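Local structure of SusD homolog (Bacteroides thetaiotaomicron VPI-5482, 3FDH) at residues D27-T32 against E113-Y118; I91-C96 against V107-A112; Y61-E66 against G308-S313; E50-V55 against A259-S264; D152-I157 against P491-G496. The protein probably binds glycans at the outer membrane as a SusD/RagB family member, working with a partner transporter in their uptake. All coordinates share one frame; numbering follows the deposited sequence.

Contact 1: residues D27-T32 against E113-Y118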
# COMPACT_ATOMS: atom_id res chain seq x y z
N ASP A 27 0.22 12.19 -15.91
CA ASP A 27 1.49 12.13 -15.18
C ASP A 27 1.26 11.91 -13.70
O ASP A 27 1.99 11.17 -13.04
CB ASP A 27 2.28 13.42 -15.35
CG ASP A 27 3.68 13.31 -14.80
OD1 ASP A 27 4.58 12.79 -15.51
OD2 ASP A 27 3.89 13.79 -13.67
N VAL A 28 0.24 12.56 -13.17
CA VAL A 28 -0.08 12.49 -11.73
C VAL A 28 -0.48 11.05 -11.38
O VAL A 28 -0.05 10.48 -10.39
CB VAL A 28 -1.18 13.55 -11.34
CG1 VAL A 28 -1.87 13.23 -10.02
CG2 VAL A 28 -0.59 15.00 -11.35
N ILE A 29 -1.27 10.44 -12.25
CA ILE A 29 -1.73 9.08 -11.98
C ILE A 29 -0.55 8.12 -12.05
O ILE A 29 -0.36 7.22 -11.19
CB ILE A 29 -2.82 8.67 -12.96
CG1 ILE A 29 -4.07 9.54 -12.75
CG2 ILE A 29 -3.19 7.19 -12.82
CD1 ILE A 29 -5.14 9.32 -13.83
N THR A 30 0.27 8.33 -13.06
CA THR A 30 1.43 7.47 -13.29
C THR A 30 2.39 7.55 -12.12
O THR A 30 2.85 6.54 -11.55
CB THR A 30 2.18 7.89 -14.55
OG1 THR A 30 1.33 7.71 -15.70
CG2 THR A 30 3.43 7.05 -14.72
N SER A 31 2.68 8.77 -11.75
CA SER A 31 3.62 9.01 -10.64
C SER A 31 3.08 8.54 -9.29
O SER A 31 3.85 8.00 -8.47
CB SER A 31 4.07 10.47 -10.59
OG SER A 31 3.04 11.34 -10.19
N THR A 32 1.78 8.72 -9.08
CA THR A 32 1.15 8.30 -7.82
C THR A 32 1.22 6.78 -7.65
O THR A 32 1.50 6.28 -6.56
CB THR A 32 -0.28 8.87 -7.65
OG1 THR A 32 -0.20 10.30 -7.67
CG2 THR A 32 -0.86 8.42 -6.33
N GLU A 113 -8.55 15.93 -7.67
CA GLU A 113 -8.83 16.16 -6.24
C GLU A 113 -8.63 14.86 -5.48
O GLU A 113 -8.07 14.83 -4.38
CB GLU A 113 -10.24 16.73 -6.03
CG GLU A 113 -10.27 18.22 -6.36
CD GLU A 113 -11.66 18.83 -6.58
OE1 GLU A 113 -12.60 18.08 -6.91
OE2 GLU A 113 -11.78 20.07 -6.48
N VAL A 114 -9.01 13.77 -6.11
CA VAL A 114 -8.79 12.44 -5.54
C VAL A 114 -7.27 12.15 -5.46
O VAL A 114 -6.75 11.62 -4.47
CB VAL A 114 -9.53 11.33 -6.35
CG1 VAL A 114 -9.09 9.89 -5.87
CG2 VAL A 114 -11.05 11.51 -6.25
N MSE A 115 -6.53 12.53 -6.49
CA MSE A 115 -5.09 12.25 -6.46
C MSE A 115 -4.43 13.15 -5.44
O MSE A 115 -3.41 12.78 -4.85
CB MSE A 115 -4.41 12.45 -7.81
CG MSE A 115 -4.86 11.49 -8.90
SE MSE A 115 -4.04 9.80 -8.55
CE MSE A 115 -5.44 8.84 -7.70
N ALA A 116 -5.00 14.32 -5.23
CA ALA A 116 -4.42 15.29 -4.27
C ALA A 116 -4.59 14.68 -2.87
O ALA A 116 -3.68 14.70 -2.04
CB ALA A 116 -5.09 16.64 -4.36
N ALA A 117 -5.77 14.14 -2.64
CA ALA A 117 -6.11 13.54 -1.36
C ALA A 117 -5.18 12.38 -1.09
O ALA A 117 -4.67 12.20 0.01
CB ALA A 117 -7.58 13.05 -1.35
N TYR A 118 -4.97 11.61 -2.14
CA TYR A 118 -4.18 10.38 -2.02
C TYR A 118 -2.76 10.69 -1.63
O TYR A 118 -2.18 10.03 -0.77
CB TYR A 118 -4.23 9.57 -3.33
CG TYR A 118 -3.84 8.12 -3.16
CD1 TYR A 118 -2.51 7.74 -3.05
CD2 TYR A 118 -4.81 7.14 -3.11
CE1 TYR A 118 -2.14 6.41 -2.89
CE2 TYR A 118 -4.45 5.81 -2.97
CZ TYR A 118 -3.11 5.45 -2.87
OH TYR A 118 -2.77 4.11 -2.72
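M115 reaches across from helix 106-127 and meets V28, I29 and T32 of helix 21-37. It is modelled as selenomethionine. Its CG stands anti to the carbonyl carbon (chi1 -65°). The chain then bends at chi2 (-76°), which brings SE over to I29 and T32. V28 lies beside the start of this side chain, and the two side chains pass alongside, pointing opposite ways. V28 CG1 is 3.5 Å from M115 CB, a close carbon contact, and 3.6 Å from M115 CG. Further out, M115 SE is 4.2 Å from I29 CG1. It also lies 4.0 Å from T32 CB and equally far from T32 OG1, close to both but not bonded to them.

T32 serves two neighbours with its two branches. Its methyl CG2, anti to the backbone N, comes to 3.7 Å from Y118 CD1, at a slant to the ring. Its hydroxyl turns back on its own helix, and OG1 donates to V28 O at 2.7 Å. T32 N donates to the same oxygen from the opposite face of the carbonyl plane. The hydroxyl also pairs with N119 ND2, which reaches M115 O as well. Y118 OH is held by L332 O.

This is near-parallel helix packing, at 29°, in the helical part of a SusD-like protein, with axes 10.5 Å apart. No hydrogen bond joins the two segments; side chains, chiefly M115, fill the gap. Helix 76-95 packs beside both, touching V28 through N88 and A116 through A89. Helix 191-208 meets M115 through F197, and helix 154-171 lies against A116 and A117.

Contact 2: residues I91-C96 against V107-A112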
# COMPACT_ATOMS: atom_id res chain seq x y z
N ILE A 91 -2.26 22.10 -9.50
CA ILE A 91 -2.20 22.93 -10.72
C ILE A 91 -3.44 22.60 -11.55
O ILE A 91 -4.11 23.49 -12.08
CB ILE A 91 -0.90 22.74 -11.51
CG1 ILE A 91 0.27 23.42 -10.77
CG2 ILE A 91 -1.02 23.32 -12.90
CD1 ILE A 91 1.66 23.04 -11.27
N ILE A 92 -3.78 21.32 -11.62
CA ILE A 92 -4.95 20.90 -12.39
C ILE A 92 -6.20 21.54 -11.77
O ILE A 92 -7.08 22.07 -12.46
CB ILE A 92 -5.14 19.38 -12.35
CG1 ILE A 92 -4.00 18.65 -13.10
CG2 ILE A 92 -6.50 19.03 -12.93
CD1 ILE A 92 -4.01 17.09 -12.98
N ILE A 93 -6.24 21.50 -10.45
CA ILE A 93 -7.42 21.95 -9.72
C ILE A 93 -7.63 23.41 -9.99
O ILE A 93 -8.75 23.87 -10.22
CB ILE A 93 -7.32 21.67 -8.21
CG1 ILE A 93 -7.26 20.15 -7.96
CG2 ILE A 93 -8.49 22.35 -7.50
CD1 ILE A 93 -7.00 19.73 -6.55
N ASP A 94 -6.53 24.14 -10.02
CA ASP A 94 -6.59 25.57 -10.32
C ASP A 94 -6.93 25.82 -11.78
O ASP A 94 -7.78 26.65 -12.10
CB ASP A 94 -5.29 26.30 -9.99
CG ASP A 94 -5.11 26.51 -8.49
OD1 ASP A 94 -6.05 26.23 -7.71
OD2 ASP A 94 -4.01 26.96 -8.11
N GLN A 95 -6.28 25.08 -12.66
CA GLN A 95 -6.54 25.27 -14.10
C GLN A 95 -7.98 24.96 -14.46
O GLN A 95 -8.54 25.54 -15.39
CB GLN A 95 -5.60 24.44 -14.97
CG GLN A 95 -4.19 24.98 -14.97
CD GLN A 95 -3.24 24.25 -15.92
OE1 GLN A 95 -3.64 23.37 -16.68
NE2 GLN A 95 -1.99 24.60 -15.84
N CYS A 96 -8.61 24.10 -13.65
CA CYS A 96 -9.97 23.62 -13.95
C CYS A 96 -11.03 24.47 -13.30
O CYS A 96 -12.24 24.26 -13.51
CB CYS A 96 -10.16 22.17 -13.55
SG CYS A 96 -9.32 21.07 -14.63
N VAL A 107 -14.92 17.12 -14.16
CA VAL A 107 -14.67 15.70 -13.93
C VAL A 107 -13.17 15.45 -13.78
O VAL A 107 -12.73 14.78 -12.86
CB VAL A 107 -15.33 14.79 -14.99
CG1 VAL A 107 -14.73 13.38 -14.91
CG2 VAL A 107 -16.87 14.76 -14.75
N THR A 108 -12.39 16.08 -14.65
CA THR A 108 -10.93 16.00 -14.60
C THR A 108 -10.47 16.60 -13.28
O THR A 108 -9.55 16.12 -12.64
CB THR A 108 -10.29 16.77 -15.79
OG1 THR A 108 -10.56 16.06 -17.00
CG2 THR A 108 -8.80 16.87 -15.62
N ARG A 109 -11.20 17.62 -12.87
CA ARG A 109 -10.87 18.34 -11.65
C ARG A 109 -11.04 17.42 -10.45
O ARG A 109 -10.23 17.40 -9.52
CB ARG A 109 -11.75 19.59 -11.49
CG ARG A 109 -11.28 20.51 -10.40
CD ARG A 109 -12.19 21.70 -10.22
NE ARG A 109 -11.45 22.81 -9.65
CZ ARG A 109 -12.00 23.94 -9.20
NH1 ARG A 109 -13.30 24.11 -9.23
NH2 ARG A 109 -11.23 24.90 -8.72
N GLY A 110 -12.13 16.66 -10.50
CA GLY A 110 -12.46 15.74 -9.44
C GLY A 110 -11.43 14.63 -9.36
O GLY A 110 -11.03 14.20 -8.28
N MSE A 111 -11.01 14.16 -10.51
CA MSE A 111 -10.01 13.09 -10.52
C MSE A 111 -8.73 13.59 -9.83
O MSE A 111 -8.07 12.87 -9.06
CB MSE A 111 -9.69 12.63 -11.94
CG MSE A 111 -10.89 12.08 -12.69
SE MSE A 111 -10.51 11.73 -14.55
CE MSE A 111 -12.25 11.08 -15.09
N ALA A 112 -8.37 14.82 -10.17
CA ALA A 112 -7.18 15.49 -9.61
C ALA A 112 -7.32 15.69 -8.11
O ALA A 112 -6.35 15.59 -7.37
CB ALA A 112 -6.91 16.83 -10.31
O HOH W 1 -8.65 26.24 -7.54
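I93 O is gripped by the guanidinium of R109. R109 NE donates to it at 3.0 Å, on a lone pair in the carbonyl plane. R109 NH2 adds a weak bond to the same oxygen at 3.1 Å. Both bonds are bent, because one acceptor is shared by two N-H groups of a fork. The contact closes an antiparallel helical hairpin between helices 76-95 and 106-127, in a family that belongs to the TPR clan. The short segments meet at 154° with axes 8.7 Å apart.

R109 starts with CG anti to the backbone N (chi1 -168°) and stays extended to NE. Its aliphatic part runs past C96, whose CB is 3.7 Å from R109 CB and as far from CG. The side chain crosses I93 at about a right angle, and I93 CG2 packs near NE. Since I93 O lies at the last turn of helix 76-95, the positive group probably offsets the negative end of that helix.

The apolar side is tight for carbon atoms. A112 CB sits 3.4 Å from I92 CG2, and I93 CG1 closes on it too. T108 turns its methyl CG2 toward I92, while its OG1 bonds D176. A water bridges the two helices: it donates to D94 OD1 at 2.6 Å and accepts a weak bond from R109 NH2.

Contact 3: residues Y61-E66 against G308-S313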
# COMPACT_ATOMS: atom_id res chain seq x y z
N TYR A 61 20.37 -2.76 5.01
CA TYR A 61 20.62 -1.85 6.17
C TYR A 61 19.31 -1.43 6.85
O TYR A 61 19.24 -1.17 8.07
CB TYR A 61 21.56 -0.69 5.82
CG TYR A 61 22.96 -1.26 5.54
CD1 TYR A 61 23.71 -1.81 6.57
CD2 TYR A 61 23.46 -1.33 4.26
CE1 TYR A 61 24.95 -2.40 6.33
CE2 TYR A 61 24.69 -1.92 4.00
CZ TYR A 61 25.43 -2.46 5.04
OH TYR A 61 26.66 -3.03 4.76
N ALA A 62 18.27 -1.42 6.06
CA ALA A 62 16.91 -1.15 6.58
C ALA A 62 16.47 -2.38 7.39
O ALA A 62 15.95 -2.29 8.49
CB ALA A 62 15.90 -0.84 5.45
N GLU A 63 16.72 -3.55 6.82
CA GLU A 63 16.34 -4.79 7.47
C GLU A 63 16.97 -4.99 8.85
O GLU A 63 16.32 -5.45 9.79
CB GLU A 63 16.72 -5.96 6.54
CG GLU A 63 16.21 -7.35 7.03
CD GLU A 63 14.68 -7.48 7.01
OE1 GLU A 63 14.03 -7.01 6.04
OE2 GLU A 63 14.15 -8.13 7.95
N VAL A 64 18.24 -4.63 8.97
CA VAL A 64 18.99 -4.85 10.21
C VAL A 64 18.94 -3.62 11.06
O VAL A 64 19.53 -3.52 12.10
CB VAL A 64 20.44 -5.34 9.96
CG1 VAL A 64 20.41 -6.72 9.28
CG2 VAL A 64 21.31 -4.26 9.20
N ARG A 65 18.22 -2.65 10.54
CA ARG A 65 18.00 -1.36 11.22
C ARG A 65 19.26 -0.63 11.55
O ARG A 65 19.41 -0.13 12.67
CB ARG A 65 17.20 -1.55 12.50
CG ARG A 65 15.91 -2.27 12.35
CD ARG A 65 14.89 -1.56 11.48
NE ARG A 65 13.64 -2.25 11.69
CZ ARG A 65 13.09 -3.13 10.88
NH1 ARG A 65 13.58 -3.36 9.66
NH2 ARG A 65 11.99 -3.73 11.26
N GLU A 66 20.18 -0.58 10.60
CA GLU A 66 21.42 0.18 10.80
C GLU A 66 21.42 1.47 9.98
O GLU A 66 21.71 1.48 8.79
CB GLU A 66 22.64 -0.73 10.54
CG GLU A 66 22.56 -2.01 11.43
CD GLU A 66 23.64 -3.10 11.18
OE1 GLU A 66 24.51 -2.94 10.29
OE2 GLU A 66 23.58 -4.14 11.90
N GLY A 308 15.25 -9.69 9.89
CA GLY A 308 16.14 -8.91 10.74
C GLY A 308 17.59 -9.36 10.87
O GLY A 308 18.37 -8.67 11.54
N SER A 309 17.97 -10.47 10.26
CA SER A 309 19.33 -10.99 10.40
C SER A 309 19.88 -11.79 9.20
O SER A 309 20.66 -12.72 9.38
CB SER A 309 19.42 -11.86 11.68
OG SER A 309 18.72 -13.09 11.52
N PRO A 310 19.50 -11.43 7.95
CA PRO A 310 20.16 -12.18 6.88
C PRO A 310 21.61 -11.83 6.67
O PRO A 310 22.11 -10.80 7.09
CB PRO A 310 19.43 -11.69 5.63
CG PRO A 310 19.17 -10.26 5.94
CD PRO A 310 18.80 -10.26 7.43
N ASP A 311 22.28 -12.73 5.99
CA ASP A 311 23.61 -12.44 5.45
C ASP A 311 23.32 -11.57 4.22
O ASP A 311 22.31 -11.75 3.54
CB ASP A 311 24.31 -13.72 5.01
CG ASP A 311 24.72 -14.59 6.18
OD1 ASP A 311 24.95 -14.04 7.29
OD2 ASP A 311 24.87 -15.81 5.94
N GLN A 312 24.20 -10.62 3.94
CA GLN A 312 23.99 -9.71 2.83
C GLN A 312 24.40 -10.40 1.52
O GLN A 312 25.56 -10.82 1.33
CB GLN A 312 24.75 -8.42 3.09
CG GLN A 312 24.33 -7.34 2.14
CD GLN A 312 25.05 -6.05 2.40
OE1 GLN A 312 24.80 -5.05 1.72
NE2 GLN A 312 25.97 -6.05 3.38
N SER A 313 23.45 -10.56 0.62
CA SER A 313 23.67 -11.29 -0.60
C SER A 313 22.46 -11.20 -1.52
O SER A 313 21.31 -11.21 -1.06
CB SER A 313 23.91 -12.76 -0.24
OG SER A 313 24.00 -13.61 -1.39
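E63 reaches across to G308 and P310 from the last turn of helix 57-63. From CB the chain sets off with CG anti to the backbone N (chi1 -172°). CG packs against the proline ring, 3.9 Å from P310 CD, and passes close to G308 N. A bend at chi2 (66°) then turns CD back toward the glycine. At the tip the two oxygens part. OE2 accepts from G308 N at 2.7 Å, on its anti lone pair. OE1 accepts from S47 OG and G54 N, so the carboxylate ties three pieces of chain together.

The backbone carbonyl helps as well. G308 CA approaches E63 O at 3.6 Å in a C-H...O contact. V64 CG1 lies beside G308 O and P310 CD. Farther out, where Q312 is exposed, its NE2 gives a weak bond to Y61 OH at 3.4 Å, with amide and ring planes perpendicular. Q312 OE1 is held by N57 N.

Just past V64 the helix ends at R65, which has positive phi. E66 N bonds Y61 O and R65 N bonds A62 O. R65 NH1 reaches A62 O from the other face. This is a Schellman motif ending helix 57-63, and the 308-313 loop packs against that end.

Contact 4: residues E50-V55 against A259-S264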
# COMPACT_ATOMS: atom_id res chain seq x y z
N GLU A 50 7.48 -7.20 7.28
CA GLU A 50 7.94 -8.55 7.02
C GLU A 50 7.26 -9.38 5.96
O GLU A 50 7.16 -10.61 6.05
CB GLU A 50 8.08 -9.31 8.35
CG GLU A 50 9.06 -8.64 9.34
CD GLU A 50 9.29 -9.41 10.62
OE1 GLU A 50 8.82 -10.54 10.77
OE2 GLU A 50 9.95 -8.83 11.51
N TYR A 51 6.84 -8.68 4.92
CA TYR A 51 6.34 -9.36 3.69
C TYR A 51 7.52 -9.92 2.88
O TYR A 51 7.43 -10.91 2.10
CB TYR A 51 5.65 -8.35 2.81
CG TYR A 51 4.20 -8.07 3.13
CD1 TYR A 51 3.42 -9.01 3.84
CD2 TYR A 51 3.58 -6.91 2.65
CE1 TYR A 51 2.06 -8.77 4.08
CE2 TYR A 51 2.24 -6.67 2.88
CZ TYR A 51 1.47 -7.59 3.56
OH TYR A 51 0.13 -7.31 3.78
N GLU A 52 8.63 -9.23 3.07
CA GLU A 52 9.92 -9.50 2.44
C GLU A 52 11.03 -9.17 3.36
O GLU A 52 10.85 -8.41 4.33
CB GLU A 52 10.11 -8.72 1.12
CG GLU A 52 8.99 -8.88 0.07
CD GLU A 52 8.82 -10.24 -0.56
OE1 GLU A 52 9.74 -11.09 -0.48
OE2 GLU A 52 7.76 -10.44 -1.22
N VAL A 53 12.20 -9.69 3.00
CA VAL A 53 13.43 -9.43 3.74
C VAL A 53 14.40 -8.67 2.87
O VAL A 53 14.67 -9.02 1.72
CB VAL A 53 14.09 -10.73 4.28
CG1 VAL A 53 15.32 -10.43 5.12
CG2 VAL A 53 13.08 -11.53 5.12
N GLY A 54 14.90 -7.55 3.38
CA GLY A 54 15.93 -6.81 2.66
C GLY A 54 17.24 -7.56 2.83
O GLY A 54 17.70 -7.76 3.95
N VAL A 55 17.84 -7.94 1.71
CA VAL A 55 19.03 -8.83 1.72
C VAL A 55 20.31 -8.20 1.12
O VAL A 55 21.41 -8.72 1.26
CB VAL A 55 18.71 -10.22 1.04
CG1 VAL A 55 17.66 -11.05 1.87
CG2 VAL A 55 18.28 -10.05 -0.45
N ALA A 259 17.80 -6.70 -6.92
CA ALA A 259 17.78 -8.08 -6.44
C ALA A 259 17.85 -8.07 -4.92
O ALA A 259 18.50 -8.90 -4.30
CB ALA A 259 18.94 -8.89 -7.04
N GLY A 260 17.11 -7.16 -4.31
CA GLY A 260 17.27 -6.87 -2.88
C GLY A 260 16.35 -7.44 -1.85
O GLY A 260 16.44 -7.10 -0.68
N PHE A 261 15.47 -8.31 -2.30
CA PHE A 261 14.51 -9.03 -1.44
C PHE A 261 14.78 -10.53 -1.39
O PHE A 261 15.20 -11.15 -2.35
CB PHE A 261 13.08 -8.93 -1.96
CG PHE A 261 12.43 -7.57 -1.82
CD1 PHE A 261 12.50 -6.84 -0.66
CD2 PHE A 261 11.65 -7.10 -2.85
CE1 PHE A 261 11.85 -5.64 -0.57
CE2 PHE A 261 10.98 -5.91 -2.75
CZ PHE A 261 11.08 -5.19 -1.62
N GLY A 262 14.50 -11.07 -0.22
CA GLY A 262 14.55 -12.48 0.10
C GLY A 262 13.23 -12.90 0.75
O GLY A 262 12.52 -12.10 1.35
N ALA A 263 12.87 -14.15 0.54
CA ALA A 263 11.61 -14.70 1.07
C ALA A 263 11.58 -14.55 2.59
O ALA A 263 12.53 -14.90 3.28
CB ALA A 263 11.50 -16.17 0.68
N SER A 264 10.46 -14.05 3.10
CA SER A 264 10.25 -13.84 4.53
C SER A 264 9.92 -15.09 5.31
O SER A 264 8.91 -15.76 5.04
CB SER A 264 9.11 -12.83 4.75
OG SER A 264 8.82 -12.68 6.13
O HOH W 2 8.55 -13.08 1.18
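V53 and G262 form an antiparallel hydrogen-bonded pair, V53 N to G262 O at 2.9 Å and G262 N to V53 O at 2.8 Å, with G54 and F261 as the next, non-hydrogen-bonded pair. This is a small two-stranded antiparallel sheet in a mostly helical protein. It joins residues more than 200 positions apart. The short strand segments run at 136° to each other, well short of strictly antiparallel. V55 N extends the pairing with a nearly straight bond to G260 O at 2.9 Å. C-H...O contacts from F261 CA and G54 CA fill in between the bonds.

E52 lies across the F261 ring. Its CG, anti to the carbonyl carbon (chi1 -53°), sits over the centre of one face, 4.1 Å from the centroid, a CH-pi contact. Its CB approaches the rim at CD1. Its carboxylate has partners elsewhere: OE2 accepts from S320 OG and W425 NE1. At the edge of the F261 ring lies V53 O. V53 CG2 packs on S264 CA, and V55 CG1 rests on the bare backbone of G262.

S264 stands at the N-cap of helix 265-274. Its OG is anti to the backbone N and donates to E50 O at 2.7 Å, from above the carbonyl plane. The same OG receives L267 N, the capping bond, and N307 ND2. E50 itself closes helix 40-48 as the C-prime residue of a Schellman motif. A water donates to Y51 O at 2.6 Å and accepts from S264 N.

Contact 5: residues D152-I157 against P491-G496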
# COMPACT_ATOMS: atom_id res chain seq x y z
N ASP A 152 2.08 21.52 8.85
CA ASP A 152 0.68 21.32 9.24
C ASP A 152 0.71 20.11 10.15
O ASP A 152 1.57 19.23 10.01
CB ASP A 152 -0.21 20.91 8.05
CG ASP A 152 -0.50 22.04 7.09
OD1 ASP A 152 -0.03 23.18 7.30
OD2 ASP A 152 -1.21 21.75 6.10
N THR A 153 -0.23 20.05 11.07
CA THR A 153 -0.36 18.87 11.92
C THR A 153 -0.96 17.81 11.05
O THR A 153 -1.61 18.11 10.05
CB THR A 153 -1.29 19.06 13.12
OG1 THR A 153 -2.63 19.30 12.65
CG2 THR A 153 -0.79 20.20 14.02
N GLN A 154 -0.74 16.56 11.44
CA GLN A 154 -1.26 15.44 10.68
C GLN A 154 -2.78 15.54 10.64
O GLN A 154 -3.44 15.18 9.64
CB GLN A 154 -0.84 14.10 11.29
CG GLN A 154 -1.03 12.92 10.37
CD GLN A 154 -1.03 11.64 11.08
OE1 GLN A 154 -1.72 11.48 12.10
NE2 GLN A 154 -0.29 10.65 10.53
N GLN A 155 -3.34 16.05 11.73
CA GLN A 155 -4.79 16.20 11.81
C GLN A 155 -5.25 17.23 10.76
O GLN A 155 -6.24 17.02 10.07
CB GLN A 155 -5.25 16.56 13.21
CG GLN A 155 -6.77 16.64 13.34
CD GLN A 155 -7.20 17.10 14.75
OE1 GLN A 155 -6.39 17.61 15.54
NE2 GLN A 155 -8.48 16.93 15.06
N GLU A 156 -4.51 18.32 10.64
CA GLU A 156 -4.82 19.34 9.65
C GLU A 156 -4.73 18.79 8.24
O GLU A 156 -5.51 19.16 7.38
CB GLU A 156 -3.91 20.56 9.79
CG GLU A 156 -4.28 21.39 10.97
CD GLU A 156 -3.28 22.45 11.33
OE1 GLU A 156 -2.09 22.34 10.96
OE2 GLU A 156 -3.69 23.38 12.05
N ILE A 157 -3.79 17.89 8.03
CA ILE A 157 -3.60 17.32 6.69
C ILE A 157 -4.82 16.45 6.39
O ILE A 157 -5.40 16.51 5.30
CB ILE A 157 -2.26 16.54 6.55
CG1 ILE A 157 -1.05 17.46 6.74
CG2 ILE A 157 -2.21 15.84 5.12
CD1 ILE A 157 0.30 16.73 6.79
N PRO A 491 5.34 8.20 17.71
CA PRO A 491 4.31 7.70 16.77
C PRO A 491 3.65 8.87 16.03
O PRO A 491 3.69 9.99 16.48
CB PRO A 491 3.26 7.08 17.69
CG PRO A 491 3.88 6.92 18.99
CD PRO A 491 5.02 7.88 19.11
N VAL A 492 3.02 8.58 14.91
CA VAL A 492 2.25 9.64 14.21
C VAL A 492 0.97 9.91 15.02
O VAL A 492 0.59 9.13 15.90
CB VAL A 492 1.97 9.27 12.72
CG1 VAL A 492 3.33 9.02 12.04
CG2 VAL A 492 1.03 8.03 12.55
N TRP A 493 0.30 11.02 14.73
CA TRP A 493 -0.88 11.39 15.51
C TRP A 493 -2.02 10.38 15.55
O TRP A 493 -2.54 10.07 16.61
CB TRP A 493 -1.37 12.75 15.08
CG TRP A 493 -2.61 13.21 15.74
CD1 TRP A 493 -2.71 13.82 16.96
CD2 TRP A 493 -3.93 13.16 15.20
NE1 TRP A 493 -4.02 14.14 17.21
CE2 TRP A 493 -4.79 13.75 16.14
CE3 TRP A 493 -4.46 12.67 13.99
CZ2 TRP A 493 -6.17 13.85 15.94
CZ3 TRP A 493 -5.85 12.77 13.79
CH2 TRP A 493 -6.67 13.37 14.77
N TRP A 494 -2.36 9.81 14.42
CA TRP A 494 -3.47 8.85 14.41
C TRP A 494 -3.13 7.59 15.16
O TRP A 494 -4.01 6.78 15.47
CB TRP A 494 -4.05 8.57 13.01
CG TRP A 494 -3.14 8.17 11.85
CD1 TRP A 494 -2.93 8.90 10.73
CD2 TRP A 494 -2.38 6.95 11.69
NE1 TRP A 494 -2.10 8.22 9.87
CE2 TRP A 494 -1.74 7.03 10.43
CE3 TRP A 494 -2.20 5.81 12.46
CZ2 TRP A 494 -0.92 6.02 9.92
CZ3 TRP A 494 -1.36 4.78 11.95
CH2 TRP A 494 -0.73 4.91 10.70
N ALA A 495 -1.86 7.48 15.53
CA ALA A 495 -1.36 6.29 16.27
C ALA A 495 -1.18 6.63 17.73
O ALA A 495 -0.63 5.84 18.48
CB ALA A 495 -0.06 5.75 15.65
N GLY A 496 -1.63 7.81 18.12
CA GLY A 496 -1.53 8.24 19.51
C GLY A 496 -0.38 9.18 19.75
O GLY A 496 -0.10 9.57 20.89
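Q154 is packed tightly between V492, W493 and W494, while Q155 lies over W493 on the exposed side. The Q154 amide and W494 indole planes are nearly parallel, 11° apart, and the two side chains cross at a slant. Q154 OE1 accepts from W494 N at 2.9 Å, in the carbonyl plane. The same oxygen lies at the edge of the W493 ring and 3.3 Å from W493 CB. Q154 NE2 is pressed against V492 CB at 3.4 Å. It also comes within 3.1 Å of W494 NE1, but both are donors and do not bond. Each has its own acceptor on helix 106-127, A124 O for the glutamine and D125 OD1 for the indole. V492 CG2 lies over the centre of one face of the W494 ring.

Both glutamines issue from the start of helix 154-171. There T153 and E156 make a capping box: T153 OG1 accepts from E156 N and E156 OE1 from T153 N. W493 and W494 belong to a short 3-10 turn near the C-terminus.

The outer side is a CH-pi contact. Q155 has CG anti to the backbone N (chi1 -177°), which puts CG over the ring; the extended chain crosses W493 at a slant. Its CB sits 3.7 Å above the centroid of the six-membered ring, and CG is 3.6 Å from W493 CH2. R212 makes a cation-pi contact with W493, and its NE bonds W493 O.

The contacts fall into two groups on opposite sides of the chain's centre, plus contact 5. Contacts 1 and 2 share helix 106-127, with centres 11 Å apart. They touch where E113 CG meets I93 CD1 at 3.6 Å. Contacts 3 and 4 lie 10 Å apart, centre to centre. Two probable hydrogen bonds join them: one runs from S313 N to V55 O at 2.8 Å, and the E63 carboxylate of contact 3 supplies the other. The centres of contacts 1 and 3 are 33 Å apart. Contact 5 comes within about 7 Å of contact 1, nearest atoms, and helix 154-171 continues from it to pack near contacts 1 and 2. Nothing here places a sugar site.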